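Local coordinates for uncharacterized protein (Nitrosospira multiformis, PDB 3LMF) that probably stores copper(I) on cysteine thiols lining the core of a four-helix bundle, at residues R27-H32 with R47-C52; G38-A43 with E89-M94; V76-C81 with Q103-C108. One frame throughout, in Å; residues are numbered along the deposited sequence.

Interaction 1: R27-H32 with R47-C52; sequences RMAMNH and RLMMNC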
# COMPACT_ATOMS: atom_id res chain seq x y z
N ARG A 27 10.20 -3.97 9.17
CA ARG A 27 11.41 -4.78 9.25
C ARG A 27 11.49 -5.63 10.51
O ARG A 27 11.67 -6.85 10.45
CB ARG A 27 12.65 -3.89 9.15
CG ARG A 27 13.97 -4.64 9.35
CD ARG A 27 15.16 -3.75 9.01
NE ARG A 27 15.25 -2.56 9.86
CZ ARG A 27 15.62 -2.56 11.14
NH1 ARG A 27 15.94 -3.70 11.74
NH2 ARG A 27 15.67 -1.43 11.82
N MSE A 28 11.34 -4.99 11.66
CA MSE A 28 11.43 -5.70 12.92
C MSE A 28 10.34 -6.74 13.12
O MSE A 28 10.60 -7.83 13.63
CB MSE A 28 11.46 -4.70 14.06
CG MSE A 28 12.56 -3.68 13.86
SE MSE A 28 13.35 -3.10 15.50
CE MSE A 28 14.64 -4.54 15.69
N ALA A 29 9.12 -6.40 12.72
CA ALA A 29 8.01 -7.33 12.86
C ALA A 29 8.21 -8.57 12.00
O ALA A 29 8.06 -9.70 12.47
CB ALA A 29 6.71 -6.64 12.47
N MSE A 30 8.57 -8.36 10.73
CA MSE A 30 8.77 -9.46 9.79
C MSE A 30 10.10 -10.20 9.94
O MSE A 30 10.31 -11.24 9.32
CB MSE A 30 8.63 -8.92 8.36
CG MSE A 30 7.22 -8.44 8.02
SE MSE A 30 5.87 -9.85 8.05
CE MSE A 30 5.22 -9.62 9.86
N ASN A 31 11.00 -9.66 10.75
CA ASN A 31 12.29 -10.30 10.97
C ASN A 31 12.51 -10.63 12.45
O ASN A 31 12.19 -11.73 12.89
CB ASN A 31 13.41 -9.41 10.44
CG ASN A 31 13.38 -9.30 8.92
OD1 ASN A 31 13.70 -10.24 8.22
ND2 ASN A 31 12.96 -8.14 8.42
N HIS A 32 13.04 -9.68 13.20
CA HIS A 32 13.32 -9.87 14.63
C HIS A 32 12.20 -10.58 15.39
O HIS A 32 12.40 -11.66 15.95
CB HIS A 32 13.61 -8.52 15.29
CG HIS A 32 14.05 -8.63 16.72
ND1 HIS A 32 13.97 -7.57 17.60
CD2 HIS A 32 14.58 -9.67 17.42
CE1 HIS A 32 14.43 -7.95 18.78
NE2 HIS A 32 14.81 -9.22 18.70
N ARG A 47 -0.07 -7.44 15.36
CA ARG A 47 -1.07 -6.65 14.63
C ARG A 47 -0.71 -5.18 14.73
O ARG A 47 -0.71 -4.45 13.74
CB ARG A 47 -2.47 -6.78 15.22
CG ARG A 47 -3.22 -8.05 14.96
CD ARG A 47 -4.71 -7.81 15.19
NE ARG A 47 -5.44 -9.07 15.22
CZ ARG A 47 -5.63 -9.79 16.32
NH1 ARG A 47 -5.14 -9.38 17.48
NH2 ARG A 47 -6.28 -10.95 16.24
N LEU A 48 -0.44 -4.74 15.96
CA LEU A 48 -0.10 -3.35 16.20
C LEU A 48 1.11 -2.96 15.37
O LEU A 48 1.14 -1.91 14.74
CB LEU A 48 0.17 -3.12 17.68
CG LEU A 48 0.20 -1.65 18.14
CD1 LEU A 48 -1.04 -0.92 17.63
CD2 LEU A 48 0.26 -1.61 19.66
N MSE A 49 2.11 -3.83 15.37
CA MSE A 49 3.33 -3.58 14.62
C MSE A 49 3.02 -3.32 13.15
O MSE A 49 3.50 -2.34 12.57
CB MSE A 49 4.26 -4.78 14.74
CG MSE A 49 5.71 -4.40 14.64
SE MSE A 49 6.29 -3.48 16.24
CE MSE A 49 8.13 -4.04 16.15
N MSE A 50 2.22 -4.19 12.55
CA MSE A 50 1.84 -4.05 11.15
C MSE A 50 0.93 -2.85 10.93
O MSE A 50 1.03 -2.17 9.90
CB MSE A 50 1.16 -5.33 10.64
CG MSE A 50 2.07 -6.56 10.61
SE MSE A 50 3.70 -6.25 9.59
CE MSE A 50 2.89 -5.97 7.85
N ASN A 51 0.04 -2.60 11.88
CA ASN A 51 -0.88 -1.46 11.78
C ASN A 51 -0.06 -0.18 11.77
O ASN A 51 -0.29 0.71 10.96
CB ASN A 51 -1.83 -1.42 12.99
CG ASN A 51 -2.91 -2.48 12.91
OD1 ASN A 51 -3.66 -2.68 13.87
ND2 ASN A 51 -3.01 -3.15 11.78
N CYS A 52 0.90 -0.11 12.68
CA CYS A 52 1.76 1.05 12.78
C CYS A 52 2.51 1.28 11.47
O CYS A 52 2.58 2.41 10.98
CB CYS A 52 2.75 0.89 13.93
SG CYS A 52 3.76 2.36 14.25
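In the four-helix bundle of this Csp-family protein, Ala29 of helix 8-36 packs against Met49 of helix 43-64, where the first helical hairpin doubles back on itself. The two segments run roughly antiparallel, at 141°, with axes 9.5 Å apart at their closest. Long side chains reaching out from both helices help to bridge that spacing; all the methionines here are modelled as selenomethionine, with SE in place of sulfur. Ala29 directs CB at the partner helix and meets Met49 CG at 3.3 Å, tighter than usual van der Waals contact. Met49 brings CG there because it stands anti to the backbone N (chi1 -151°). The chain then bends, and its tip, CE, lies 4.0 Å from Met28 CB. Beyond this contact Met49 also touches Cys84 and Cys88 of helix 70-90 and Cys97 of helix 95-112, so it faces the cysteine-lined interior.

Met50 leads to the other flank. Its SE lies 4.2 Å from Ala29 CB, a lighter touch than that of Met49. On this side the hairpin meets another chain: Met30 and Met50 both pack on Met50 of the second subunit, and Arg47 forms a salt bridge with Glu35 of that subunit. Within the chain, the side chains of Met30 and Met50 cross at about a right angle, Met30 CE resting 3.7 Å from Met50 SE.

Interaction 2: G38-A43 with E89-M94; sequences GKHVEA and EQLDGM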
# COMPACT_ATOMS: atom_id res chain seq x y z
N GLY A 38 7.57 -16.47 20.84
CA GLY A 38 7.13 -16.12 22.18
C GLY A 38 6.21 -14.92 22.25
O GLY A 38 5.17 -14.87 21.58
N LYS A 39 6.57 -13.95 23.08
CA LYS A 39 5.78 -12.74 23.25
C LYS A 39 5.89 -11.81 22.04
O LYS A 39 5.02 -10.98 21.80
CB LYS A 39 6.22 -12.00 24.51
CG LYS A 39 6.12 -12.83 25.79
CD LYS A 39 6.72 -12.09 26.99
CE LYS A 39 5.99 -10.79 27.28
NZ LYS A 39 6.59 -10.05 28.43
N HIS A 40 6.98 -11.95 21.28
CA HIS A 40 7.22 -11.13 20.09
C HIS A 40 6.20 -11.40 18.99
O HIS A 40 6.00 -10.58 18.10
CB HIS A 40 8.62 -11.40 19.53
CG HIS A 40 9.71 -10.66 20.22
ND1 HIS A 40 10.03 -9.35 19.93
CD2 HIS A 40 10.58 -11.04 21.19
CE1 HIS A 40 11.04 -8.96 20.68
NE2 HIS A 40 11.40 -9.97 21.45
N VAL A 41 5.55 -12.56 19.05
CA VAL A 41 4.58 -12.92 18.03
C VAL A 41 3.16 -12.99 18.59
O VAL A 41 2.28 -13.59 17.99
CB VAL A 41 4.96 -14.27 17.38
CG1 VAL A 41 4.13 -14.51 16.13
CG2 VAL A 41 6.44 -14.27 17.04
N GLU A 42 2.96 -12.36 19.74
CA GLU A 42 1.64 -12.34 20.37
C GLU A 42 0.69 -11.55 19.47
O GLU A 42 1.04 -10.49 18.96
CB GLU A 42 1.73 -11.69 21.76
CG GLU A 42 0.47 -11.83 22.59
CD GLU A 42 -0.60 -10.82 22.23
OE1 GLU A 42 -1.80 -11.17 22.29
OE2 GLU A 42 -0.25 -9.67 21.89
N ALA A 43 -0.51 -12.09 19.28
CA ALA A 43 -1.52 -11.47 18.42
C ALA A 43 -1.61 -9.94 18.46
O ALA A 43 -1.39 -9.29 17.44
CB ALA A 43 -2.89 -12.07 18.73
N GLU A 89 7.93 -1.71 24.43
CA GLU A 89 8.66 -1.52 25.69
C GLU A 89 8.75 -2.84 26.46
O GLU A 89 9.70 -3.06 27.21
CB GLU A 89 7.96 -0.47 26.56
CG GLU A 89 8.05 0.95 26.03
CD GLU A 89 7.31 1.96 26.90
OE1 GLU A 89 7.34 3.16 26.56
OE2 GLU A 89 6.70 1.56 27.92
N GLN A 90 7.75 -3.70 26.27
CA GLN A 90 7.69 -5.00 26.93
C GLN A 90 8.77 -5.98 26.45
O GLN A 90 9.31 -6.74 27.25
CB GLN A 90 6.31 -5.64 26.69
CG GLN A 90 5.51 -5.95 27.95
CD GLN A 90 4.71 -4.76 28.44
OE1 GLN A 90 3.83 -4.29 27.69
NE2 GLN A 90 4.95 -4.31 29.58
N LEU A 91 9.07 -5.97 25.16
CA LEU A 91 10.06 -6.88 24.58
C LEU A 91 11.48 -6.35 24.55
O LEU A 91 11.71 -5.15 24.66
CB LEU A 91 9.65 -7.28 23.17
CG LEU A 91 8.24 -7.83 22.97
CD1 LEU A 91 7.88 -8.78 24.10
CD2 LEU A 91 7.25 -6.68 22.90
N ASP A 92 12.44 -7.25 24.37
CA ASP A 92 13.84 -6.86 24.32
C ASP A 92 14.39 -6.84 22.90
O ASP A 92 13.91 -7.56 22.02
CB ASP A 92 14.66 -7.80 25.20
CG ASP A 92 14.51 -9.24 24.80
OD1 ASP A 92 15.03 -9.61 23.72
OD2 ASP A 92 13.87 -10.01 25.55
N GLY A 93 15.41 -6.02 22.69
CA GLY A 93 16.00 -5.89 21.37
C GLY A 93 15.13 -4.97 20.54
O GLY A 93 15.43 -4.68 19.38
N MSE A 94 14.05 -4.51 21.15
CA MSE A 94 13.09 -3.63 20.49
C MSE A 94 13.34 -2.15 20.78
O MSE A 94 12.48 -1.32 20.52
CB MSE A 94 11.68 -4.02 20.92
CG MSE A 94 11.34 -5.48 20.70
SE MSE A 94 10.88 -5.81 19.00
CE MSE A 94 9.15 -5.44 19.11
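At one end of the four-helix bundle, His40, in the loop between helices 8-36 and 43-64, pushes its imidazole against Leu91 and Met94, in the turn between helices 70-90 and 95-112. The example shows how a single ring can join two connections distant in sequence by using both a face and an edge. The tight part is the ring itself. Leu91 CG makes a CH-pi contact over one face, 3.9 Å from the centroid of the His40 ring and 16° off its normal. CG of Leu91 stands anti to its own carbonyl carbon (chi1 -52°), which places it over the ring. Met94 comes instead to the edge: its SE lies 4.5 Å from that centroid, nearly in the ring plane, a sulfur-aromatic type of contact made here by selenium. Asp92 O also lies at the edge, 3.5 Å from His40 CE1. His40 ND1 is buried by the contact and has no partner in the model. An alanine in place of His40 would probably open a gap below Leu91 CG and beside Met94 SE, leaving the two loops more loosely joined.

The outer side is slacker. Lys39, Gln90 and Asp92 are exposed there; Lys39 CB still touches Leu91 CD1 at 3.6 Å, but its far end, NZ, comes only within 4.3 Å of Gln90 CG. Inward, the His40 ring meets that of His32 at about 45° and touches Cys33. This grouping of histidine, methionine and cysteine at a bundle end is consistent with a route by which copper might reach the interior, although such a role is only inferred. The shortest approach of the whole contact is again at the ring, where Leu91 CB sits 3.3 Å from His40 CE1.

Interaction 3: V76-C81 with Q103-C108; sequences VCAEIC and QCAEHC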
# COMPACT_ATOMS: atom_id res chain seq x y z
N VAL A 76 -4.11 10.45 13.66
CA VAL A 76 -4.42 9.06 13.90
C VAL A 76 -3.12 8.27 13.96
O VAL A 76 -2.97 7.37 14.79
CB VAL A 76 -5.32 8.50 12.79
CG1 VAL A 76 -5.47 6.99 12.94
CG2 VAL A 76 -6.67 9.18 12.85
N CYS A 77 -2.17 8.63 13.10
CA CYS A 77 -0.89 7.95 13.07
C CYS A 77 -0.16 8.12 14.41
O CYS A 77 0.46 7.17 14.89
CB CYS A 77 -0.04 8.50 11.92
SG CYS A 77 1.52 7.61 11.62
N ALA A 78 -0.22 9.30 15.00
CA ALA A 78 0.46 9.54 16.28
C ALA A 78 -0.10 8.63 17.37
O ALA A 78 0.65 8.10 18.19
CB ALA A 78 0.30 11.00 16.70
N GLU A 79 -1.41 8.45 17.37
CA GLU A 79 -2.06 7.61 18.37
C GLU A 79 -1.59 6.16 18.26
O GLU A 79 -1.27 5.53 19.26
CB GLU A 79 -3.58 7.70 18.18
CG GLU A 79 -4.38 7.28 19.39
CD GLU A 79 -5.86 7.58 19.23
OE1 GLU A 79 -6.19 8.73 18.90
OE2 GLU A 79 -6.68 6.66 19.43
N ILE A 80 -1.53 5.64 17.03
CA ILE A 80 -1.09 4.27 16.80
C ILE A 80 0.39 4.08 17.12
O ILE A 80 0.79 3.05 17.64
CB ILE A 80 -1.38 3.85 15.34
CG1 ILE A 80 -2.89 3.90 15.10
CG2 ILE A 80 -0.83 2.46 15.06
CD1 ILE A 80 -3.29 3.78 13.64
N CYS A 81 1.20 5.09 16.81
CA CYS A 81 2.63 5.03 17.10
C CYS A 81 2.88 4.96 18.61
O CYS A 81 3.73 4.19 19.06
CB CYS A 81 3.35 6.25 16.52
SG CYS A 81 3.55 6.24 14.69
N GLN A 103 9.29 9.31 18.29
CA GLN A 103 9.65 10.45 17.46
C GLN A 103 8.56 10.70 16.42
O GLN A 103 8.07 11.81 16.29
CB GLN A 103 10.98 10.20 16.74
CG GLN A 103 11.34 11.30 15.73
CD GLN A 103 12.54 10.96 14.84
OE1 GLN A 103 12.52 9.97 14.09
NE2 GLN A 103 13.59 11.79 14.90
N CYS A 104 8.19 9.66 15.69
CA CYS A 104 7.16 9.80 14.67
C CYS A 104 5.88 10.36 15.27
O CYS A 104 5.26 11.25 14.69
CB CYS A 104 6.91 8.45 14.00
SG CYS A 104 5.68 8.49 12.68
N ALA A 105 5.48 9.84 16.42
CA ALA A 105 4.26 10.29 17.10
C ALA A 105 4.30 11.79 17.42
O ALA A 105 3.29 12.49 17.32
CB ALA A 105 4.04 9.50 18.39
N GLU A 106 5.48 12.27 17.80
CA GLU A 106 5.67 13.67 18.12
C GLU A 106 5.53 14.54 16.87
O GLU A 106 4.84 15.56 16.89
CB GLU A 106 7.05 13.88 18.77
CG GLU A 106 7.43 15.35 18.96
CD GLU A 106 8.79 15.54 19.62
OE1 GLU A 106 9.27 16.70 19.62
OE2 GLU A 106 9.37 14.56 20.14
N HIS A 107 6.19 14.15 15.78
CA HIS A 107 6.08 14.93 14.55
C HIS A 107 4.66 14.89 14.01
O HIS A 107 4.15 15.89 13.53
CB HIS A 107 7.03 14.41 13.47
CG HIS A 107 8.46 14.74 13.73
ND1 HIS A 107 9.33 13.84 14.32
CD2 HIS A 107 9.17 15.87 13.51
CE1 HIS A 107 10.51 14.41 14.45
NE2 HIS A 107 10.45 15.64 13.97
N CYS A 108 4.02 13.73 14.10
CA CYS A 108 2.66 13.61 13.61
C CYS A 108 1.72 14.49 14.42
O CYS A 108 0.80 15.09 13.86
CB CYS A 108 2.21 12.14 13.64
SG CYS A 108 2.92 11.16 12.27
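Ala78 and Ala105 let helices 70-90 and 95-112 come close together in the core of the four-helix bundle, a case of small residues setting the distance between helices. The segment axes approach to 7.9 Å in a nearly antiparallel arrangement (156°), and the CA atoms of Ala78 and Ala105 lie only 4.0 Å apart. Each alanine methyl is a low bump received by a shallow hollow on the other helix. Ala78 CB settles 3.4 Å from Ala105 O, with Cys108 CB forming another wall of its hollow. In return Ala105 CB lies 3.7 Å from Ala78 O and 3.8 Å from Cys81 CB. The fit is thus reciprocal: on either helix an alanine carbonyl and a cysteine methylene receive the methyl from across.

Beside the alanines the four cysteines fill the groove, as two Cys-X-X-X-Cys pairs, Cys77 with Cys81 and Cys104 with Cys108. The two closest thiol pairs across the contact each join unlike rotamers. Cys77 and Cys104 hold SG anti to the backbone N (chi1 -172° and -179°), whereas Cys81 and Cys108 keep theirs beside it. Cys81 SG faces Cys104 SG at 3.7 Å, and Cys77 SG faces Cys108 SG at 3.9 Å. The remaining two helices continue this lining, with Cys56 touching Cys77 and Cys81, and Cys18 touching Cys104 and Cys108.

All four sulfurs are buried, and their separations are far too long for disulfides. A core of closely spaced, unlinked thiols on Cys-X-X-X-Cys helices is what the Csp family uses to hold copper(I), and this contact probably offers the same kind of thiolate sites.

In the fold
From the N terminus, helix 8-36 turns through a short loop into helix 43-64, and interaction 1 closes that first hairpin. Helix 70-90 and helix 95-112 form the second, closed by interaction 3, so these two contacts follow in series. Interaction 2 crosses both: segment 38-43 lies inside the loop closed by interaction 1, and segment 89-94 inside that closed by interaction 3, so it ties the two hairpin turns together at one bundle end. Interactions 1 and 2 touch, for instance through Met49 and Met94; interaction 1 also reaches interaction 3, where Cys52 meets Ile80 and Cys81. Interactions 2 and 3 stay about 8 Å apart at their nearest atoms.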